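Local coordinates for protein farnesyl pyrophosphate synthetase (Staphylococcus aureus, PDB 5H9D) that probably catalyses the magnesium-dependent elongation of prenyl diphosphates to heptaprenyl diphosphate, working as the catalytic partner of a two-chain trans-prenyltransferase, at residues Y65-A68 / V69-L73; Q131-S134 / E135-D139; Q156-I159 / N160-R164; K195-G198 / H199-M203. One frame throughout, in Å; residues are numbered along the deposited sequence.

Contact 1 of 4, residues Y65-A68 / V69-L73; sequences YQVA and VALEL
The backbone N-H of Leu-71 is given to Val-67 O over 2.9 Å, with an angle of 161° at the hydrogen, and this shortest of the four main-chain bonds here joins the same two residues whose side chains meet. Val-67 and Leu-71 run side by side and point the same way, and CG1 of Val-67 lies 3.6 Å from CD2 of Leu-71. It is the anti placement of CG1 relative to the backbone N (chi1 -177°) that swings this methyl forward along the helix to its neighbour one turn on. This i to i+4 pair forms part of the face of helix 62-85, a member of the all-helical isoprenoid synthase fold, that meets helix 158-183, with Val-67 on Val-179 and Leu-71 on Leu-172. Other side-chain carbons lie against carbonyl oxygens of the preceding turn: Val-69 CG2 approaches Tyr-65 O to 3.4 Å, and Ala-70 CB lies 3.5 Å from Gln-66 O. Ala-68, whose carbonyl accepts the N-H of Glu-72, faces Pro-45 and Ile-49 of helix 43-51. Tyr-65 turns instead to helix 6-20, where its hydroxyl bonds to Glu-9 and its ring takes part in a cation-pi contact with Arg-16.

Contact 2 of 4, residues Q131-S134 / E135-D139; sequences QLIS and ESIVD
From its CB outward, Ser-136 reaches back one helical turn. CB sits 3.4 Å from Leu-132 O and also brushes the carbonyl oxygen of Ile-133. The next atom, OG, lies beside the residue's own backbone N and anti to its carbonyl carbon (chi1 -68°), a rotation that lets the hydroxyl donate to Leu-132 O over 2.9 Å. The main-chain N-H of Ser-136 bonds to that same oxygen over 3.2 Å, and the two donors arrive from opposite faces of the Leu-132 carbonyl plane. One acceptor is thus gripped twice by one residue, and the hydroxyl's bond stays within helix 127-150 of this all-helical prenyl synthase bundle, where Ser-136 also packs on Ile-175 of helix 158-183. Leu-132 CD2 comes no nearer to OG than 4.2 Å. On another side of the helix, Ile-133 CG2 and Ile-137 CG1 make a looser apolar contact at 4.4 Å, alongside the backbone bond from Ile-137 N to Ile-133 O. Glu-135 gives its N-H to Gln-131 O over 3.2 Å, but its carboxylate belongs to the interface, OE2 forming a salt bridge with Arg-15 of the subunit 1 chain. Ile-137 and Val-138 pack on Ala-79 and Leu-76 of that same partner chain.

Contact 3 of 4, residues Q156-I159 / N160-R164; sequences QTII and NYLRR
The side-chain amides of Gln-156 and Asn-160 stand almost perpendicular, their planes 89° apart, yet a sound hydrogen bond joins them: Asn-160 ND2 donates to Gln-156 OE1 over 3.0 Å. The donor lies in the plane of the glutamine carbonyl, and OE1 in turn stays close to the asparagine amide plane. At the edge of the Arg-164 guanidinium is that same OE1, with the two flat groups inclined by 30°. Gln-156 achieves this by folding CG between its backbone N and carbonyl carbon (chi1 81°), which curls the amide back over the first turn. The guanidinium of Arg-163 carries Ile-159 CD1 over one face, 4.2 Å above the plane and displaced toward the rim. Here helix 158-183 of the polyprenyl synthase bundle begins; Thr-157 holds the N-cap position, although its side chain makes no capping bond, and its carbonyl receives a weak bond from Tyr-161 N. Leu-162 N makes a straighter bond to Ile-158 O, 3.0 Å, whereas Arg-163 N reaches Ile-159 O only weakly. Beyond this turn Arg-164 forms a salt bridge with Asp-150 and a hydrogen bond with Ile-234 O, while Tyr-161 OH bonds to Asp-210.

Contact 4 of 4, residues K195-G198 / H199-M203; sequences KMIG and HYIGM
Lys-195 contributes through its backbone, its carbonyl oxygen accepting the N-H of His-199 over 3.0 Å, while the lysine chain leads off to a long, weak ion pair with Glu-178. Met-196 comes next and lies alongside Tyr-200, both pointing the same way. The thioether bends at its last torsion (chi3 94°), and the terminal CE arrives 3.7 Å from the phenolic OH. The oxygen of Met-196 accepts the N-H of Tyr-200 and lies over one face of that residue's ring, 3.3 Å above the plane and offset toward the rim. Ile-197 follows with a second aligned pair. Its CG2, anti to the backbone N, meets Ile-201 CD1 at 3.5 Å, and the backbone bond from Ile-201 N to Ile-197 O runs beside them. Gly-198 closes the walk by accepting from Gly-202 N over 3.0 Å at an angle of 163°. Helix 276-296 receives Met-196, Ile-197 and Tyr-200, whereas His-199 turns to Asn-166 and Gln-174 of helix 158-183. Helix 188-215 is thus packed between helices 158-183 and 276-296, as in the all-helical isoprenoid synthase fold of the FPP/GGPP synthase family.

Contacts 1 to 4 follow one another along the chain on four separate helices, 62-85, 127-150, 158-183 and 188-215, all in the polyprenyl synthetase part of the chain. Contacts 1 and 3 are the farthest apart, their centres about 30 Å from each other on opposite sides of the chain's centre. The centre of contact 2 lies about 16 Å from the centre of contact 1 and from that of contact 4. A direct touch occurs between contacts 3 and 4, where Leu-162 O meets Met-203 CE at 3.7 Å. Helix 158-183 packs against the helices carrying the other three contacts, so these local turns together sample one helical bundle, with the subunit 1 chain meeting it at contact 2.

Contact 1 of 4, residues Y65-A68 / V69-L73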
ATOM      1  N   TYR A  65      -5.287  14.797  12.326  1.00 58.02           N
ATOM      2  CA  TYR A  65      -3.939  14.970  11.806  1.00 55.97           C
ATOM      3  C   TYR A  65      -3.268  13.625  11.778  1.00 56.77           C
ATOM      4  O   TYR A  65      -2.389  13.390  10.945  1.00 56.89           O
ATOM      5  CB  TYR A  65      -3.103  15.854  12.698  1.00 56.33           C
ATOM      6  CG  TYR A  65      -3.397  17.303  12.561  1.00 58.26           C
ATOM      7  CD1 TYR A  65      -3.182  17.966  11.360  1.00 57.40           C
ATOM      8  CD2 TYR A  65      -3.925  18.013  13.624  1.00 60.87           C
ATOM      9  CE1 TYR A  65      -3.494  19.303  11.217  1.00 59.09           C
ATOM     10  CE2 TYR A  65      -4.245  19.363  13.490  1.00 62.35           C
ATOM     11  CZ  TYR A  65      -4.033  19.994  12.286  1.00 60.86           C
ATOM     12  OH  TYR A  65      -4.408  21.306  12.156  1.00 62.37           O
ATOM     13  N   GLN A  66      -3.651  12.746  12.710  1.00 55.70           N
ATOM     14  CA  GLN A  66      -3.043  11.433  12.757  1.00 55.13           C
ATOM     15  C   GLN A  66      -3.528  10.556  11.596  1.00 55.04           C
ATOM     16  O   GLN A  66      -2.772   9.735  11.064  1.00 55.94           O
ATOM     17  CB  GLN A  66      -3.316  10.754  14.101  1.00 57.10           C
ATOM     18  CG  GLN A  66      -2.610  11.381  15.322  1.00 58.26           C
ATOM     19  CD  GLN A  66      -1.088  11.368  15.223  1.00 59.48           C
ATOM     20  OE1 GLN A  66      -0.482  10.336  14.939  1.00 59.12           O
ATOM     21  NE2 GLN A  66      -0.464  12.519  15.474  1.00 57.53           N
ATOM     22  N   VAL A  67      -4.772  10.725  11.173  1.00 53.25           N
ATOM     23  CA  VAL A  67      -5.231   9.904  10.060  1.00 51.71           C
ATOM     24  C   VAL A  67      -4.575  10.432   8.784  1.00 48.72           C
ATOM     25  O   VAL A  67      -4.256   9.690   7.864  1.00 47.51           O
ATOM     26  CB  VAL A  67      -6.785   9.903   9.953  1.00 49.88           C
ATOM     27  CG1 VAL A  67      -7.231   8.981   8.836  1.00 46.79           C
ATOM     28  CG2 VAL A  67      -7.367   9.404  11.251  1.00 49.61           C
ATOM     29  N   ALA A  68      -4.348  11.727   8.761  1.00 47.66           N
ATOM     30  CA  ALA A  68      -3.684  12.367   7.627  1.00 48.93           C
ATOM     31  C   ALA A  68      -2.246  11.818   7.483  1.00 48.97           C
ATOM     32  O   ALA A  68      -1.830  11.457   6.377  1.00 49.55           O
ATOM     33  CB  ALA A  68      -3.686  13.900   7.824  1.00 47.67           C
ATOM     34  N   VAL A  69      -1.511  11.752   8.606  1.00 48.95           N
ATOM     35  CA  VAL A  69      -0.151  11.219   8.650  1.00 47.68           C
ATOM     36  C   VAL A  69      -0.178   9.743   8.207  1.00 49.16           C
ATOM     37  O   VAL A  69       0.656   9.298   7.426  1.00 49.07           O
ATOM     38  CB  VAL A  69       0.446  11.359  10.092  1.00 46.94           C
ATOM     39  CG1 VAL A  69       1.644  10.487  10.251  1.00 43.73           C
ATOM     40  CG2 VAL A  69       0.873  12.802  10.351  1.00 45.54           C
ATOM     41  N   ALA A  70      -1.158   8.987   8.686  1.00 50.64           N
ATOM     42  CA  ALA A  70      -1.277   7.579   8.298  1.00 51.48           C
ATOM     43  C   ALA A  70      -1.520   7.418   6.808  1.00 51.22           C
ATOM     44  O   ALA A  70      -0.893   6.576   6.178  1.00 51.79           O
ATOM     45  CB  ALA A  70      -2.418   6.888   9.072  1.00 52.75           C
ATOM     46  N   LEU A  71      -2.431   8.203   6.245  1.00 50.60           N
ATOM     47  CA  LEU A  71      -2.725   8.092   4.819  1.00 52.39           C
ATOM     48  C   LEU A  71      -1.507   8.360   3.928  1.00 54.01           C
ATOM     49  O   LEU A  71      -1.293   7.651   2.928  1.00 55.13           O
ATOM     50  CB  LEU A  71      -3.854   9.051   4.423  1.00 53.92           C
ATOM     51  CG  LEU A  71      -5.306   8.595   4.482  1.00 54.86           C
ATOM     52  CD1 LEU A  71      -5.539   7.692   3.278  1.00 57.68           C
ATOM     53  CD2 LEU A  71      -5.615   7.887   5.804  1.00 53.41           C
ATOM     54  N   GLU A  72      -0.712   9.377   4.272  1.00 53.02           N
ATOM     55  CA  GLU A  72       0.448   9.700   3.454  1.00 52.40           C
ATOM     56  C   GLU A  72       1.514   8.624   3.592  1.00 51.49           C
ATOM     57  O   GLU A  72       2.242   8.361   2.659  1.00 52.50           O
ATOM     58  CB  GLU A  72       0.994  11.072   3.839  1.00 52.77           C
ATOM     59  CG  GLU A  72       1.945  11.716   2.838  1.00 56.85           C
ATOM     60  CD  GLU A  72       1.356  11.898   1.450  1.00 60.88           C
ATOM     61  OE1 GLU A  72       0.132  11.733   1.309  1.00 64.88           O
ATOM     62  OE2 GLU A  72       2.108  12.201   0.492  1.00 63.08           O
ATOM     63  N   LEU A  73       1.602   7.981   4.752  1.00 51.09           N
ATOM     64  CA  LEU A  73       2.600   6.930   4.954  1.00 49.59           C
ATOM     65  C   LEU A  73       2.237   5.668   4.149  1.00 49.92           C
ATOM     66  O   LEU A  73       3.123   5.013   3.611  1.00 49.26           O
ATOM     67  CB  LEU A  73       2.743   6.608   6.450  1.00 48.62           C
ATOM     68  CG  LEU A  73       3.322   7.641   7.435  1.00 50.53           C
ATOM     69  CD1 LEU A  73       3.148   7.217   8.889  1.00 49.48           C
ATOM     70  CD2 LEU A  73       4.790   7.837   7.156  1.00 50.14           C
TER

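Contact 2 of 4, residues Q131-S134 / E135-D139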
ATOM      1  N   GLN A 131     -11.957  -1.769   9.726  1.00 78.30           N
ATOM      2  CA  GLN A 131     -12.430  -2.846   8.861  1.00 78.77           C
ATOM      3  C   GLN A 131     -12.588  -2.257   7.462  1.00 76.67           C
ATOM      4  O   GLN A 131     -12.284  -2.914   6.475  1.00 76.95           O
ATOM      5  CB  GLN A 131     -13.773  -3.418   9.367  1.00 80.64           C
ATOM      6  CG  GLN A 131     -15.022  -2.873   8.662  1.00 84.50           C
ATOM      7  CD  GLN A 131     -15.745  -3.931   7.806  1.00 87.19           C
ATOM      8  OE1 GLN A 131     -16.372  -3.601   6.786  1.00 87.81           O
ATOM      9  NE2 GLN A 131     -15.672  -5.201   8.230  1.00 86.74           N
ATOM     10  N   LEU A 132     -13.040  -1.005   7.395  1.00 75.03           N
ATOM     11  CA  LEU A 132     -13.234  -0.309   6.126  1.00 73.14           C
ATOM     12  C   LEU A 132     -11.890  -0.018   5.452  1.00 72.70           C
ATOM     13  O   LEU A 132     -11.683  -0.381   4.297  1.00 74.16           O
ATOM     14  CB  LEU A 132     -14.027   0.984   6.347  1.00 71.62           C
ATOM     15  CG  LEU A 132     -14.356   1.870   5.132  1.00 73.91           C
ATOM     16  CD1 LEU A 132     -15.513   2.839   5.437  1.00 71.86           C
ATOM     17  CD2 LEU A 132     -13.107   2.652   4.730  1.00 75.09           C
ATOM     18  N   ILE A 133     -10.968   0.614   6.164  1.00 70.73           N
ATOM     19  CA  ILE A 133      -9.665   0.908   5.584  1.00 69.29           C
ATOM     20  C   ILE A 133      -8.879  -0.345   5.169  1.00 70.00           C
ATOM     21  O   ILE A 133      -8.195  -0.341   4.143  1.00 70.27           O
ATOM     22  CB  ILE A 133      -8.792   1.717   6.564  1.00 67.60           C
ATOM     23  CG1 ILE A 133      -9.507   3.022   6.931  1.00 67.60           C
ATOM     24  CG2 ILE A 133      -7.434   1.974   5.953  1.00 65.80           C
ATOM     25  CD1 ILE A 133      -8.689   3.972   7.785  1.00 65.51           C
ATOM     26  N   SER A 134      -8.980  -1.412   5.959  1.00 69.82           N
ATOM     27  CA  SER A 134      -8.238  -2.631   5.680  1.00 70.58           C
ATOM     28  C   SER A 134      -8.723  -3.410   4.459  1.00 70.73           C
ATOM     29  O   SER A 134      -7.910  -3.829   3.644  1.00 70.35           O
ATOM     30  CB  SER A 134      -8.227  -3.530   6.920  1.00 72.46           C
ATOM     31  OG  SER A 134      -9.489  -4.138   7.122  1.00 75.97           O
ATOM     32  N   GLU A 135     -10.035  -3.603   4.325  1.00 71.75           N
ATOM     33  CA  GLU A 135     -10.594  -4.319   3.165  1.00 72.14           C
ATOM     34  C   GLU A 135     -10.324  -3.524   1.870  1.00 71.00           C
ATOM     35  O   GLU A 135     -10.167  -4.085   0.782  1.00 69.14           O
ATOM     36  CB  GLU A 135     -12.103  -4.527   3.343  1.00 73.94           C
ATOM     37  CG  GLU A 135     -12.604  -5.878   2.824  1.00 77.35           C
ATOM     38  CD  GLU A 135     -12.179  -7.036   3.719  1.00 80.71           C
ATOM     39  OE1 GLU A 135     -12.448  -6.987   4.951  1.00 81.95           O
ATOM     40  OE2 GLU A 135     -11.581  -8.000   3.198  1.00 81.30           O
ATOM     41  N   SER A 136     -10.268  -2.203   2.014  1.00 70.55           N
ATOM     42  CA  SER A 136      -9.986  -1.311   0.904  1.00 69.37           C
ATOM     43  C   SER A 136      -8.547  -1.471   0.451  1.00 67.43           C
ATOM     44  O   SER A 136      -8.279  -1.452  -0.742  1.00 67.13           O
ATOM     45  CB  SER A 136     -10.235   0.139   1.310  1.00 69.45           C
ATOM     46  OG  SER A 136     -11.620   0.356   1.528  1.00 72.49           O
ATOM     47  N   ILE A 137      -7.624  -1.634   1.401  1.00 66.01           N
ATOM     48  CA  ILE A 137      -6.221  -1.793   1.053  1.00 64.21           C
ATOM     49  C   ILE A 137      -6.050  -3.103   0.340  1.00 64.25           C
ATOM     50  O   ILE A 137      -5.245  -3.213  -0.586  1.00 64.21           O
ATOM     51  CB  ILE A 137      -5.291  -1.736   2.284  1.00 64.27           C
ATOM     52  CG1 ILE A 137      -5.303  -0.315   2.872  1.00 65.29           C
ATOM     53  CG2 ILE A 137      -3.875  -2.119   1.889  1.00 61.84           C
ATOM     54  CD1 ILE A 137      -4.073   0.035   3.717  1.00 65.11           C
ATOM     55  N   VAL A 138      -6.829  -4.099   0.759  1.00 64.38           N
ATOM     56  CA  VAL A 138      -6.783  -5.415   0.116  1.00 63.76           C
ATOM     57  C   VAL A 138      -7.220  -5.279  -1.351  1.00 63.47           C
ATOM     58  O   VAL A 138      -6.615  -5.882  -2.242  1.00 63.28           O
ATOM     59  CB  VAL A 138      -7.752  -6.439   0.771  1.00 63.30           C
ATOM     60  CG1 VAL A 138      -7.432  -7.838   0.268  1.00 61.71           C
ATOM     61  CG2 VAL A 138      -7.671  -6.380   2.262  1.00 62.58           C
ATOM     62  N   ASP A 139      -8.279  -4.501  -1.590  1.00 62.74           N
ATOM     63  CA  ASP A 139      -8.787  -4.311  -2.944  1.00 63.97           C
ATOM     64  C   ASP A 139      -7.786  -3.545  -3.758  1.00 63.19           C
ATOM     65  O   ASP A 139      -7.630  -3.789  -4.965  1.00 63.90           O
ATOM     66  CB  ASP A 139     -10.128  -3.565  -2.947  1.00 66.25           C
ATOM     67  CG  ASP A 139     -11.190  -4.253  -2.091  1.00 68.34           C
ATOM     68  OD1 ASP A 139     -11.343  -5.493  -2.160  1.00 67.96           O
ATOM     69  OD2 ASP A 139     -11.877  -3.540  -1.340  1.00 70.58           O
TER

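Contact 3 of 4, residues Q156-I159 / N160-R164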
ATOM      1  N   GLN A 156      -9.242  -5.977 -23.260  1.00 69.01           N
ATOM      2  CA  GLN A 156      -9.926  -5.529 -22.088  1.00 67.72           C
ATOM      3  C   GLN A 156     -10.963  -4.441 -22.406  1.00 67.44           C
ATOM      4  O   GLN A 156     -10.847  -3.713 -23.393  1.00 66.50           O
ATOM      5  CB  GLN A 156      -8.897  -5.056 -21.079  1.00 68.23           C
ATOM      6  CG  GLN A 156      -8.404  -3.672 -21.335  1.00 69.37           C
ATOM      7  CD  GLN A 156      -8.430  -2.843 -20.075  1.00 70.45           C
ATOM      8  OE1 GLN A 156      -9.091  -3.202 -19.085  1.00 69.34           O
ATOM      9  NE2 GLN A 156      -7.719  -1.717 -20.099  1.00 70.40           N
ATOM     10  N   THR A 157     -11.975  -4.335 -21.552  1.00 67.30           N
ATOM     11  CA  THR A 157     -13.052  -3.373 -21.737  1.00 67.08           C
ATOM     12  C   THR A 157     -12.964  -2.072 -20.875  1.00 67.08           C
ATOM     13  O   THR A 157     -12.282  -2.015 -19.833  1.00 65.56           O
ATOM     14  CB  THR A 157     -14.399  -4.088 -21.491  1.00 67.05           C
ATOM     15  OG1 THR A 157     -15.431  -3.448 -22.251  1.00 69.18           O
ATOM     16  CG2 THR A 157     -14.757  -4.072 -20.004  1.00 66.70           C
ATOM     17  N   ILE A 158     -13.643  -1.020 -21.330  1.00 66.57           N
ATOM     18  CA  ILE A 158     -13.641   0.235 -20.596  1.00 66.37           C
ATOM     19  C   ILE A 158     -14.236   0.086 -19.200  1.00 67.72           C
ATOM     20  O   ILE A 158     -13.646   0.534 -18.218  1.00 70.15           O
ATOM     21  CB  ILE A 158     -14.385   1.338 -21.369  1.00 63.16           C
ATOM     22  CG1 ILE A 158     -13.467   1.862 -22.479  1.00 62.43           C
ATOM     23  CG2 ILE A 158     -14.783   2.458 -20.430  1.00 61.13           C
ATOM     24  CD1 ILE A 158     -14.007   3.010 -23.231  1.00 61.61           C
ATOM     25  N   ILE A 159     -15.396  -0.546 -19.106  1.00 67.61           N
ATOM     26  CA  ILE A 159     -16.034  -0.756 -17.816  1.00 67.93           C
ATOM     27  C   ILE A 159     -14.999  -1.408 -16.890  1.00 68.68           C
ATOM     28  O   ILE A 159     -15.018  -1.231 -15.663  1.00 70.14           O
ATOM     29  CB  ILE A 159     -17.295  -1.676 -17.981  1.00 68.27           C
ATOM     30  CG1 ILE A 159     -18.418  -1.235 -17.037  1.00 66.49           C
ATOM     31  CG2 ILE A 159     -16.934  -3.128 -17.752  1.00 66.84           C
ATOM     32  CD1 ILE A 159     -18.182  -1.554 -15.611  1.00 69.26           C
ATOM     33  N   ASN A 160     -14.066  -2.137 -17.491  1.00 67.72           N
ATOM     34  CA  ASN A 160     -13.044  -2.830 -16.723  1.00 66.15           C
ATOM     35  C   ASN A 160     -11.817  -1.938 -16.412  1.00 64.45           C
ATOM     36  O   ASN A 160     -11.088  -2.183 -15.447  1.00 62.03           O
ATOM     37  CB  ASN A 160     -12.644  -4.097 -17.486  1.00 67.41           C
ATOM     38  CG  ASN A 160     -11.722  -4.997 -16.692  1.00 69.21           C
ATOM     39  OD1 ASN A 160     -12.126  -5.604 -15.682  1.00 67.79           O
ATOM     40  ND2 ASN A 160     -10.466  -5.095 -17.147  1.00 68.49           N
ATOM     41  N   TYR A 161     -11.586  -0.913 -17.232  1.00 62.37           N
ATOM     42  CA  TYR A 161     -10.467  -0.006 -16.989  1.00 58.40           C
ATOM     43  C   TYR A 161     -10.856   0.878 -15.820  1.00 57.46           C
ATOM     44  O   TYR A 161     -10.023   1.215 -14.997  1.00 56.06           O
ATOM     45  CB  TYR A 161     -10.145   0.834 -18.239  1.00 56.20           C
ATOM     46  CG  TYR A 161      -9.514   2.171 -17.928  1.00 56.00           C
ATOM     47  CD1 TYR A 161     -10.310   3.244 -17.486  1.00 57.01           C
ATOM     48  CD2 TYR A 161      -8.129   2.348 -17.964  1.00 54.11           C
ATOM     49  CE1 TYR A 161      -9.760   4.429 -17.078  1.00 54.73           C
ATOM     50  CE2 TYR A 161      -7.548   3.549 -17.553  1.00 53.86           C
ATOM     51  CZ  TYR A 161      -8.380   4.585 -17.100  1.00 56.71           C
ATOM     52  OH  TYR A 161      -7.865   5.769 -16.598  1.00 56.68           O
ATOM     53  N   LEU A 162     -12.134   1.241 -15.746  1.00 58.46           N
ATOM     54  CA  LEU A 162     -12.657   2.086 -14.660  1.00 60.24           C
ATOM     55  C   LEU A 162     -12.586   1.389 -13.290  1.00 60.96           C
ATOM     56  O   LEU A 162     -12.293   2.007 -12.252  1.00 60.05           O
ATOM     57  CB  LEU A 162     -14.117   2.447 -14.935  1.00 58.27           C
ATOM     58  CG  LEU A 162     -14.368   3.391 -16.104  1.00 58.96           C
ATOM     59  CD1 LEU A 162     -15.826   3.718 -16.098  1.00 58.50           C
ATOM     60  CD2 LEU A 162     -13.528   4.666 -16.003  1.00 56.35           C
ATOM     61  N   ARG A 163     -12.879   0.095 -13.304  1.00 61.21           N
ATOM     62  CA  ARG A 163     -12.872  -0.711 -12.101  1.00 61.80           C
ATOM     63  C   ARG A 163     -11.421  -0.786 -11.607  1.00 61.79           C
ATOM     64  O   ARG A 163     -11.154  -0.880 -10.400  1.00 62.08           O
ATOM     65  CB  ARG A 163     -13.468  -2.086 -12.456  1.00 63.01           C
ATOM     66  CG  ARG A 163     -13.764  -3.035 -11.309  1.00 65.66           C
ATOM     67  CD  ARG A 163     -14.978  -3.908 -11.636  1.00 67.34           C
ATOM     68  NE  ARG A 163     -14.943  -4.394 -13.010  1.00 70.97           N
ATOM     69  CZ  ARG A 163     -15.998  -4.901 -13.653  1.00 73.41           C
ATOM     70  NH1 ARG A 163     -17.172  -4.992 -13.033  1.00 73.47           N
ATOM     71  NH2 ARG A 163     -15.891  -5.290 -14.925  1.00 70.91           N
ATOM     72  N   ARG A 164     -10.494  -0.687 -12.560  1.00 61.98           N
ATOM     73  CA  ARG A 164      -9.059  -0.751 -12.302  1.00 61.13           C
ATOM     74  C   ARG A 164      -8.509   0.546 -11.738  1.00 60.99           C
ATOM     75  O   ARG A 164      -7.564   0.509 -10.948  1.00 63.25           O
ATOM     76  CB  ARG A 164      -8.288  -1.125 -13.588  1.00 63.08           C
ATOM     77  CG  ARG A 164      -6.812  -1.565 -13.396  1.00 66.08           C
ATOM     78  CD  ARG A 164      -6.231  -2.282 -14.650  1.00 68.08           C
ATOM     79  NE  ARG A 164      -5.848  -1.329 -15.697  1.00 71.03           N
ATOM     80  CZ  ARG A 164      -6.148  -1.451 -16.992  1.00 71.60           C
ATOM     81  NH1 ARG A 164      -6.837  -2.499 -17.435  1.00 72.35           N
ATOM     82  NH2 ARG A 164      -5.795  -0.502 -17.848  1.00 70.89           N
TER

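Contact 4 of 4, residues K195-G198 / H199-M203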
ATOM      1  N   LYS A 195     -17.740  10.703   1.103  1.00 60.34           N
ATOM      2  CA  LYS A 195     -17.232   9.457   0.554  1.00 59.85           C
ATOM      3  C   LYS A 195     -17.375   9.556  -0.982  1.00 58.19           C
ATOM      4  O   LYS A 195     -16.419   9.307  -1.714  1.00 58.28           O
ATOM      5  CB  LYS A 195     -18.024   8.258   1.082  1.00 62.60           C
ATOM      6  CG  LYS A 195     -17.492   6.886   0.590  1.00 64.12           C
ATOM      7  CD  LYS A 195     -18.636   5.931   0.160  1.00 67.06           C
ATOM      8  CE  LYS A 195     -19.435   5.342   1.332  1.00 70.19           C
ATOM      9  NZ  LYS A 195     -18.864   4.050   1.886  1.00 71.64           N
ATOM     10  N   MET A 196     -18.561   9.934  -1.459  1.00 56.42           N
ATOM     11  CA  MET A 196     -18.807  10.083  -2.900  1.00 56.35           C
ATOM     12  C   MET A 196     -17.997  11.206  -3.582  1.00 56.25           C
ATOM     13  O   MET A 196     -17.485  11.001  -4.693  1.00 56.40           O
ATOM     14  CB  MET A 196     -20.311  10.283  -3.195  1.00 53.83           C
ATOM     15  CG  MET A 196     -21.146   9.054  -2.877  1.00 53.99           C
ATOM     16  SD  MET A 196     -22.845   9.245  -3.292  0.25 51.52           S
ATOM     17  CE  MET A 196     -22.785   8.541  -4.840  1.00 52.69           C
ATOM     18  N   ILE A 197     -17.880  12.375  -2.936  1.00 54.82           N
ATOM     19  CA  ILE A 197     -17.107  13.487  -3.501  1.00 53.52           C
ATOM     20  C   ILE A 197     -15.667  13.017  -3.747  1.00 53.27           C
ATOM     21  O   ILE A 197     -15.107  13.182  -4.846  1.00 51.58           O
ATOM     22  CB  ILE A 197     -17.028  14.685  -2.547  1.00 53.42           C
ATOM     23  CG1 ILE A 197     -18.401  15.345  -2.414  1.00 52.25           C
ATOM     24  CG2 ILE A 197     -15.985  15.678  -3.057  1.00 54.13           C
ATOM     25  CD1 ILE A 197     -18.430  16.499  -1.481  1.00 48.83           C
ATOM     26  N   GLY A 198     -15.083  12.433  -2.702  1.00 50.28           N
ATOM     27  CA  GLY A 198     -13.729  11.927  -2.797  1.00 49.11           C
ATOM     28  C   GLY A 198     -13.560  10.860  -3.867  1.00 49.38           C
ATOM     29  O   GLY A 198     -12.586  10.867  -4.614  1.00 47.59           O
ATOM     30  N   HIS A 199     -14.501   9.925  -3.942  1.00 49.36           N
ATOM     31  CA  HIS A 199     -14.403   8.892  -4.949  1.00 49.97           C
ATOM     32  C   HIS A 199     -14.399   9.470  -6.360  1.00 49.80           C
ATOM     33  O   HIS A 199     -13.613   9.016  -7.188  1.00 48.06           O
ATOM     34  CB  HIS A 199     -15.532   7.874  -4.780  1.00 51.68           C
ATOM     35  CG  HIS A 199     -15.721   6.981  -5.964  1.00 49.93           C
ATOM     36  ND1 HIS A 199     -16.460   7.352  -7.062  1.00 53.20           N
ATOM     37  CD2 HIS A 199     -15.216   5.765  -6.252  1.00 51.13           C
ATOM     38  CE1 HIS A 199     -16.402   6.405  -7.977  1.00 50.83           C
ATOM     39  NE2 HIS A 199     -15.651   5.431  -7.507  1.00 49.24           N
ATOM     40  N   TYR A 200     -15.259  10.458  -6.636  1.00 51.56           N
ATOM     41  CA  TYR A 200     -15.300  11.095  -7.978  1.00 53.60           C
ATOM     42  C   TYR A 200     -14.012  11.883  -8.291  1.00 53.11           C
ATOM     43  O   TYR A 200     -13.551  11.883  -9.429  1.00 53.29           O
ATOM     44  CB  TYR A 200     -16.505  12.060  -8.154  1.00 53.47           C
ATOM     45  CG  TYR A 200     -17.886  11.428  -8.095  1.00 55.52           C
ATOM     46  CD1 TYR A 200     -18.106  10.134  -8.564  1.00 56.33           C
ATOM     47  CD2 TYR A 200     -18.977  12.142  -7.606  1.00 56.64           C
ATOM     48  CE1 TYR A 200     -19.368   9.570  -8.553  1.00 56.48           C
ATOM     49  CE2 TYR A 200     -20.245  11.593  -7.595  1.00 58.20           C
ATOM     50  CZ  TYR A 200     -20.437  10.300  -8.075  1.00 59.25           C
ATOM     51  OH  TYR A 200     -21.702   9.751  -8.115  1.00 58.39           O
ATOM     52  N   ILE A 201     -13.448  12.562  -7.292  1.00 51.73           N
ATOM     53  CA  ILE A 201     -12.220  13.308  -7.505  1.00 50.33           C
ATOM     54  C   ILE A 201     -11.126  12.324  -7.868  1.00 51.27           C
ATOM     55  O   ILE A 201     -10.358  12.571  -8.784  1.00 50.26           O
ATOM     56  CB  ILE A 201     -11.824  14.094  -6.239  1.00 51.95           C
ATOM     57  CG1 ILE A 201     -12.477  15.477  -6.299  1.00 48.31           C
ATOM     58  CG2 ILE A 201     -10.260  14.150  -6.080  1.00 50.38           C
ATOM     59  CD1 ILE A 201     -13.100  15.877  -5.011  1.00 46.47           C
ATOM     60  N   GLY A 202     -11.081  11.201  -7.146  1.00 51.87           N
ATOM     61  CA  GLY A 202     -10.098  10.161  -7.395  1.00 52.10           C
ATOM     62  C   GLY A 202     -10.174   9.551  -8.785  1.00 53.66           C
ATOM     63  O   GLY A 202      -9.143   9.259  -9.377  1.00 55.52           O
ATOM     64  N   MET A 203     -11.377   9.334  -9.307  1.00 54.06           N
ATOM     65  CA  MET A 203     -11.537   8.775 -10.654  1.00 54.91           C
ATOM     66  C   MET A 203     -11.021   9.790 -11.667  1.00 55.64           C
ATOM     67  O   MET A 203     -10.255   9.450 -12.579  1.00 57.29           O
ATOM     68  CB  MET A 203     -13.014   8.454 -10.946  1.00 54.02           C
ATOM     69  CG  MET A 203     -13.612   7.360 -10.040  1.00 52.04           C
ATOM     70  SD  MET A 203     -12.964   5.725 -10.372  1.00 55.13           S
ATOM     71  CE  MET A 203     -13.420   5.505 -12.102  1.00 47.72           C
TER